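Local coordinates for CELL division protein FTSZ (Haloferax volcanii, PDB 4B46) that controls archaeal cell shape as a tubulin-like, GTP-binding CetZ protein and is essential for developing the rod-shaped cells needed for efficient swimming, at residues Thr272-Lys277 with Leu297-Pro302; Arg276-Gly281 with Gly342-Ser347. All coordinates share one frame; numbering follows the deposited sequence.

Interaction 1: residues Thr272-Lys277 with Leu297-Pro302; sequences TSLVRK and LVLAGP
Val275, on helix 265-280, and Leu297, on strand 294-301, make the closest meeting between residues 272-277 and 297-302, and they show how a helix can be seated on a sheet by a few branched aliphatic side chains. The two side chains cross at about a right angle. One methyl of the valine, CG2, rests against both ends of the leucine fork, 3.7 Å from Leu297 CD2 and 3.8 Å from Leu297 CD1. The torsions account for this fit. In Leu297 the CG carbon stands opposite the backbone N (chi1 172°), which carries the fork out from the strand, whereas in Val275 CG2 is the branch opposite the carbonyl carbon, lying beside the backbone N.

Two residues along the strand, on the same face, Leu299 adds a looser second layer. Its CA-CB bond points neither at the helix nor away from it, yet the two methyls lie closer to it and part company there: Leu299 CD2 lies 4.3 Å from Val275 CG2, while Leu299 CD1 approaches Leu274 CD1 at 4.2 Å. Val275 CG2 is thus shared by Leu297 and Leu299. The axes of helical residues 272-277 and strand residues 297-301 run at 124° and come no closer than 10.1 Å, a spacing that is bridged by side chains from both sides.

Neighbouring elements extend the same apolar layer. Ile318 of helix 308-322 touches both Val275 and Leu297, and Val340 of strand 339-347 touches both Leu274 and Leu299. Strand residues 297-301 take backbone hydrogen bonds from neighbouring strands, as Leu299 does with Gly330. All four residues of the contact are buried and meet through hydrocarbon alone, which implies cohesion by dispersion and by exclusion of water.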
ATOM      1  N   THR A 272      22.037   9.426  -7.691  1.00 27.72           N
ATOM      2  CA  THR A 272      22.557   8.745  -6.515  1.00 26.00           C
ATOM      3  C   THR A 272      22.158   9.483  -5.240  1.00 26.09           C
ATOM      4  O   THR A 272      21.940   8.859  -4.201  1.00 22.97           O
ATOM      5  CB  THR A 272      24.081   8.550  -6.579  1.00 23.30           C
ATOM      6  OG1 THR A 272      24.724   9.813  -6.776  1.00 29.47           O
ATOM      7  CG2 THR A 272      24.436   7.633  -7.721  1.00 25.02           C
ATOM      8  N   SER A 273      22.052  10.808  -5.330  1.00 30.62           N
ATOM      9  CA  SER A 273      21.571  11.625  -4.213  1.00 28.28           C
ATOM     10  C   SER A 273      20.122  11.325  -3.832  1.00 27.57           C
ATOM     11  O   SER A 273      19.805  11.194  -2.651  1.00 24.73           O
ATOM     12  CB  SER A 273      21.733  13.119  -4.517  1.00 31.85           C
ATOM     13  OG  SER A 273      23.087  13.510  -4.379  1.00 46.80           O
ATOM     14  N   LEU A 274      19.239  11.238  -4.826  1.00 27.74           N
ATOM     15  CA  LEU A 274      17.853  10.862  -4.569  1.00 22.38           C
ATOM     16  C   LEU A 274      17.762   9.478  -3.932  1.00 23.65           C
ATOM     17  O   LEU A 274      16.941   9.249  -3.042  1.00 23.38           O
ATOM     18  CB  LEU A 274      17.038  10.857  -5.860  1.00 27.55           C
ATOM     19  CG  LEU A 274      16.441  12.152  -6.397  1.00 31.45           C
ATOM     20  CD1 LEU A 274      15.577  11.806  -7.595  1.00 36.84           C
ATOM     21  CD2 LEU A 274      15.625  12.890  -5.329  1.00 27.06           C
ATOM     22  N   VAL A 275      18.602   8.563  -4.408  1.00 21.63           N
ATOM     23  CA  VAL A 275      18.646   7.205  -3.886  1.00 18.72           C
ATOM     24  C   VAL A 275      18.983   7.235  -2.395  1.00 17.65           C
ATOM     25  O   VAL A 275      18.294   6.619  -1.576  1.00 22.55           O
ATOM     26  CB  VAL A 275      19.665   6.327  -4.666  1.00 24.19           C
ATOM     27  CG1 VAL A 275      19.870   4.993  -3.984  1.00 16.18           C
ATOM     28  CG2 VAL A 275      19.199   6.107  -6.100  1.00 20.68           C
ATOM     29  N   ARG A 276      20.032   7.970  -2.045  1.00 17.36           N
ATOM     30  CA  ARG A 276      20.399   8.144  -0.640  1.00 23.25           C
ATOM     31  C   ARG A 276      19.288   8.792   0.190  1.00 19.81           C
ATOM     32  O   ARG A 276      18.981   8.328   1.288  1.00 21.88           O
ATOM     33  CB  ARG A 276      21.711   8.924  -0.502  1.00 25.17           C
ATOM     34  CG  ARG A 276      22.915   8.187  -1.099  1.00 32.72           C
ATOM     35  CD  ARG A 276      24.254   8.764  -0.613  1.00 36.16           C
ATOM     36  NE  ARG A 276      24.421  10.164  -0.992  1.00 34.55           N
ATOM     37  CZ  ARG A 276      24.850  10.559  -2.186  1.00 38.02           C
ATOM     38  NH1 ARG A 276      25.156   9.658  -3.107  1.00 38.02           N
ATOM     39  NH2 ARG A 276      24.970  11.850  -2.459  1.00 41.55           N
ATOM     40  N   LYS A 277      18.681   9.852  -0.337  1.00 21.57           N
ATOM     41  CA  LYS A 277      17.623  10.562   0.384  1.00 25.66           C
ATOM     42  C   LYS A 277      16.424   9.666   0.635  1.00 22.25           C
ATOM     43  O   LYS A 277      15.802   9.725   1.705  1.00 19.47           O
ATOM     44  CB  LYS A 277      17.185  11.811  -0.378  1.00 26.38           C
ATOM     45  CG  LYS A 277      18.182  12.945  -0.313  1.00 34.58           C
ATOM     46  CD  LYS A 277      17.945  13.948  -1.427  1.00 38.34           C
ATOM     47  CE  LYS A 277      19.079  14.954  -1.519  1.00 47.35           C
ATOM     48  NZ  LYS A 277      18.903  15.838  -2.700  1.00 54.98           N
ATOM     49  N   LEU A 297      14.905  -0.588  -6.729  1.00 15.91           N
ATOM     50  CA  LEU A 297      15.056   0.842  -6.910  1.00 20.02           C
ATOM     51  C   LEU A 297      14.283   1.263  -8.147  1.00 17.87           C
ATOM     52  O   LEU A 297      14.396   0.641  -9.204  1.00 17.38           O
ATOM     53  CB  LEU A 297      16.543   1.196  -7.079  1.00 14.46           C
ATOM     54  CG  LEU A 297      16.854   2.634  -7.476  1.00 20.07           C
ATOM     55  CD1 LEU A 297      16.325   3.602  -6.424  1.00 19.14           C
ATOM     56  CD2 LEU A 297      18.369   2.819  -7.676  1.00 20.51           C
ATOM     57  N   VAL A 298      13.501   2.324  -8.015  1.00 21.02           N
ATOM     58  CA  VAL A 298      12.752   2.848  -9.136  1.00 21.72           C
ATOM     59  C   VAL A 298      13.004   4.343  -9.277  1.00 20.24           C
ATOM     60  O   VAL A 298      12.770   5.108  -8.339  1.00 19.34           O
ATOM     61  CB  VAL A 298      11.237   2.606  -8.953  1.00 24.63           C
ATOM     62  CG1 VAL A 298      10.459   3.221 -10.110  1.00 28.08           C
ATOM     63  CG2 VAL A 298      10.941   1.115  -8.840  1.00 24.95           C
ATOM     64  N   LEU A 299      13.486   4.752 -10.448  1.00 21.55           N
ATOM     65  CA  LEU A 299      13.660   6.169 -10.769  1.00 21.53           C
ATOM     66  C   LEU A 299      12.608   6.585 -11.787  1.00 25.32           C
ATOM     67  O   LEU A 299      12.493   5.979 -12.833  1.00 28.19           O
ATOM     68  CB  LEU A 299      15.051   6.429 -11.352  1.00 24.17           C
ATOM     69  CG  LEU A 299      16.186   6.834 -10.414  1.00 28.67           C
ATOM     70  CD1 LEU A 299      15.899   8.179  -9.758  1.00 32.39           C
ATOM     71  CD2 LEU A 299      16.411   5.775  -9.366  1.00 28.53           C
ATOM     72  N   ALA A 300      11.837   7.621 -11.490  1.00 27.59           N
ATOM     73  CA  ALA A 300      10.812   8.074 -12.420  1.00 23.70           C
ATOM     74  C   ALA A 300      11.049   9.525 -12.784  1.00 31.05           C
ATOM     75  O   ALA A 300      11.297  10.359 -11.915  1.00 32.93           O
ATOM     76  CB  ALA A 300       9.429   7.898 -11.810  1.00 23.20           C
ATOM     77  N   GLY A 301      10.974   9.829 -14.072  1.00 30.51           N
ATOM     78  CA  GLY A 301      11.182  11.186 -14.530  1.00 26.91           C
ATOM     79  C   GLY A 301      11.362  11.250 -16.029  1.00 31.62           C
ATOM     80  O   GLY A 301      11.282  10.230 -16.718  1.00 33.10           O
ATOM     81  N   PRO A 302      11.601  12.461 -16.546  1.00 34.04           N
ATOM     82  CA  PRO A 302      11.832  12.642 -17.977  1.00 34.52           C
ATOM     83  C   PRO A 302      13.125  11.953 -18.374  1.00 39.92           C
ATOM     84  O   PRO A 302      14.114  12.065 -17.646  1.00 34.15           O
ATOM     85  CB  PRO A 302      11.953  14.161 -18.126  1.00 36.52           C
ATOM     86  CG  PRO A 302      12.354  14.648 -16.777  1.00 36.30           C
ATOM     87  CD  PRO A 302      11.732  13.717 -15.789  1.00 33.87           C
TER

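Interaction 2: residues Arg276-Gly281 with Gly342-Ser347; sequences RKAALG and GVILLS
Ala279 and Ile344 form the tightest side-chain packing between residues 276-281 and 342-347. The terminal methyl of the isoleucine, CD1, reaches Ala279 CB at 3.6 Å and lies 3.7 Å from the Ala279 backbone N, tucked against the helix itself. Ile344 extends its long branch fully (chi2 176°), with CG1 beside its own backbone N, an extension that carries CD1 to the helix surface. Ala278 CB comes in next to it, 4.1 Å from Ile344 CD1, and also sits 3.7 Å from Gly342 O. The small alanines, facing Gly342 as well as Ile344, are consistent with the 7.7 Å approach of the axes of 276-280 and 342-347.

The remainder is much looser. Arg276 directs its CB away from the strand, the end of Lys277 leads outward, and Leu280 is exposed. Further along the strand, Leu346 aims its CB toward the helix, but Leu346 CD1 stays 6.1 Å from Ala279 O; the residue packs instead on Ile289 and Ala292 in loops. Trp317 of helix 308-322 touches Ala279 and Leu280, and Ile318 of that helix touches Ile344.

Strand 339-347 lies between strands 228-237 and 294-301, and Val343 turns to the opposite face, against helix 179-198. Helices 265-280 and 308-322 on one face of a mixed sheet, with the long interdomain helix 179-198 on the other, is the layout of the tubulin/FtsZ superfamily's C-terminal domain.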
ATOM      1  N   ARG A 276      20.032   7.970  -2.045  1.00 17.36           N
ATOM      2  CA  ARG A 276      20.399   8.144  -0.640  1.00 23.25           C
ATOM      3  C   ARG A 276      19.288   8.792   0.190  1.00 19.81           C
ATOM      4  O   ARG A 276      18.981   8.328   1.288  1.00 21.88           O
ATOM      5  CB  ARG A 276      21.711   8.924  -0.502  1.00 25.17           C
ATOM      6  CG  ARG A 276      22.915   8.187  -1.099  1.00 32.72           C
ATOM      7  CD  ARG A 276      24.254   8.764  -0.613  1.00 36.16           C
ATOM      8  NE  ARG A 276      24.421  10.164  -0.992  1.00 34.55           N
ATOM      9  CZ  ARG A 276      24.850  10.559  -2.186  1.00 38.02           C
ATOM     10  NH1 ARG A 276      25.156   9.658  -3.107  1.00 38.02           N
ATOM     11  NH2 ARG A 276      24.970  11.850  -2.459  1.00 41.55           N
ATOM     12  N   LYS A 277      18.681   9.852  -0.337  1.00 21.57           N
ATOM     13  CA  LYS A 277      17.623  10.562   0.384  1.00 25.66           C
ATOM     14  C   LYS A 277      16.424   9.666   0.635  1.00 22.25           C
ATOM     15  O   LYS A 277      15.802   9.725   1.705  1.00 19.47           O
ATOM     16  CB  LYS A 277      17.185  11.811  -0.378  1.00 26.38           C
ATOM     17  CG  LYS A 277      18.182  12.945  -0.313  1.00 34.58           C
ATOM     18  CD  LYS A 277      17.945  13.948  -1.427  1.00 38.34           C
ATOM     19  CE  LYS A 277      19.079  14.954  -1.519  1.00 47.35           C
ATOM     20  NZ  LYS A 277      18.903  15.838  -2.700  1.00 54.98           N
ATOM     21  N   ALA A 278      16.102   8.829  -0.350  1.00 19.95           N
ATOM     22  CA  ALA A 278      14.983   7.905  -0.229  1.00 18.36           C
ATOM     23  C   ALA A 278      15.279   6.808   0.789  1.00 24.48           C
ATOM     24  O   ALA A 278      14.405   6.430   1.575  1.00 20.38           O
ATOM     25  CB  ALA A 278      14.637   7.293  -1.590  1.00 22.41           C
ATOM     26  N   ALA A 279      16.512   6.304   0.785  1.00 18.30           N
ATOM     27  CA  ALA A 279      16.858   5.201   1.678  1.00 18.05           C
ATOM     28  C   ALA A 279      16.963   5.662   3.124  1.00 14.88           C
ATOM     29  O   ALA A 279      16.651   4.905   4.041  1.00 19.08           O
ATOM     30  CB  ALA A 279      18.145   4.548   1.261  1.00 15.95           C
ATOM     31  N   LEU A 280      17.412   6.895   3.319  1.00 15.65           N
ATOM     32  CA  LEU A 280      17.667   7.414   4.666  1.00 17.02           C
ATOM     33  C   LEU A 280      16.525   8.293   5.176  1.00 22.53           C
ATOM     34  O   LEU A 280      16.494   8.673   6.352  1.00 25.47           O
ATOM     35  CB  LEU A 280      18.993   8.188   4.691  1.00 17.28           C
ATOM     36  CG  LEU A 280      20.185   7.397   4.138  1.00 28.42           C
ATOM     37  CD1 LEU A 280      21.490   8.185   4.247  1.00 26.58           C
ATOM     38  CD2 LEU A 280      20.317   6.035   4.809  1.00 22.42           C
ATOM     39  N   GLY A 281      15.581   8.606   4.297  1.00 20.10           N
ATOM     40  CA  GLY A 281      14.454   9.438   4.675  1.00 23.28           C
ATOM     41  C   GLY A 281      13.386   8.634   5.391  1.00 22.31           C
ATOM     42  O   GLY A 281      13.574   7.451   5.675  1.00 18.58           O
ATOM     43  N   GLY A 342      12.705   9.111  -6.790  1.00 25.99           N
ATOM     44  CA  GLY A 342      13.317   7.821  -6.536  1.00 20.87           C
ATOM     45  C   GLY A 342      12.542   7.075  -5.468  1.00 25.32           C
ATOM     46  O   GLY A 342      12.244   7.634  -4.409  1.00 23.62           O
ATOM     47  N   VAL A 343      12.199   5.820  -5.750  1.00 17.23           N
ATOM     48  CA  VAL A 343      11.500   4.989  -4.783  1.00 16.39           C
ATOM     49  C   VAL A 343      12.318   3.747  -4.508  1.00 13.07           C
ATOM     50  O   VAL A 343      12.860   3.133  -5.419  1.00 15.84           O
ATOM     51  CB  VAL A 343      10.088   4.592  -5.294  1.00 22.85           C
ATOM     52  CG1 VAL A 343       9.681   3.204  -4.801  1.00 23.29           C
ATOM     53  CG2 VAL A 343       9.059   5.633  -4.871  1.00 23.78           C
ATOM     54  N   ILE A 344      12.420   3.375  -3.244  1.00 17.47           N
ATOM     55  CA  ILE A 344      13.040   2.112  -2.898  1.00 15.48           C
ATOM     56  C   ILE A 344      12.005   1.236  -2.215  1.00 16.24           C
ATOM     57  O   ILE A 344      11.413   1.629  -1.215  1.00 17.82           O
ATOM     58  CB  ILE A 344      14.250   2.312  -1.972  1.00 14.29           C
ATOM     59  CG1 ILE A 344      15.274   3.250  -2.645  1.00 21.29           C
ATOM     60  CG2 ILE A 344      14.884   0.969  -1.644  1.00 16.10           C
ATOM     61  CD1 ILE A 344      16.464   3.601  -1.771  1.00 20.20           C
ATOM     62  N   LEU A 345      11.777   0.059  -2.779  1.00 15.65           N
ATOM     63  CA  LEU A 345      10.884  -0.916  -2.186  1.00 12.53           C
ATOM     64  C   LEU A 345      11.765  -1.926  -1.485  1.00 15.46           C
ATOM     65  O   LEU A 345      12.681  -2.484  -2.096  1.00 14.79           O
ATOM     66  CB  LEU A 345      10.044  -1.602  -3.273  1.00 11.22           C
ATOM     67  CG  LEU A 345       9.305  -2.885  -2.889  1.00 17.56           C
ATOM     68  CD1 LEU A 345       8.265  -2.636  -1.783  1.00 15.50           C
ATOM     69  CD2 LEU A 345       8.653  -3.539  -4.124  1.00 15.08           C
ATOM     70  N   LEU A 346      11.520  -2.116  -0.192  1.00 12.86           N
ATOM     71  CA  LEU A 346      12.251  -3.091   0.597  1.00 13.41           C
ATOM     72  C   LEU A 346      11.259  -4.139   1.065  1.00 16.37           C
ATOM     73  O   LEU A 346      10.316  -3.828   1.788  1.00 14.52           O
ATOM     74  CB  LEU A 346      12.932  -2.425   1.798  1.00 14.08           C
ATOM     75  CG  LEU A 346      13.966  -1.351   1.461  1.00 18.25           C
ATOM     76  CD1 LEU A 346      14.444  -0.647   2.725  1.00 21.60           C
ATOM     77  CD2 LEU A 346      15.153  -1.956   0.718  1.00 14.88           C
ATOM     78  N   SER A 347      11.461  -5.378   0.628  1.00 13.21           N
ATOM     79  CA  SER A 347      10.528  -6.440   0.944  1.00 18.00           C
ATOM     80  C   SER A 347      11.171  -7.405   1.914  1.00 18.27           C
ATOM     81  O   SER A 347      12.356  -7.676   1.814  1.00 19.00           O
ATOM     82  CB  SER A 347      10.078  -7.150  -0.337  1.00 18.47           C
ATOM     83  OG  SER A 347       9.530  -8.432  -0.055  1.00 28.43           O
TER

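How the interactions relate
Interactions 1 and 2 use successive turns of one helix, 265-280, to cover two adjacent strands of the sheet, and their centres lie about 8 Å apart. The strands are joined directly by a probable hydrogen bond, Val343 N to Val298 O at 2.7 Å. Packing continues the connection: Leu297 CD1 of interaction 1 lies 3.9 Å from Ile344 CG1 of interaction 2, and the backbone Val275 O lies 3.5 Å from Ile344 CD1. The two contacts therefore belong to one continuous apolar layer, wide at Leu297 and Leu299, close at Ala278, Ala279 and Gly342. Both lie away from the GDP pocket, within the C-terminal domain.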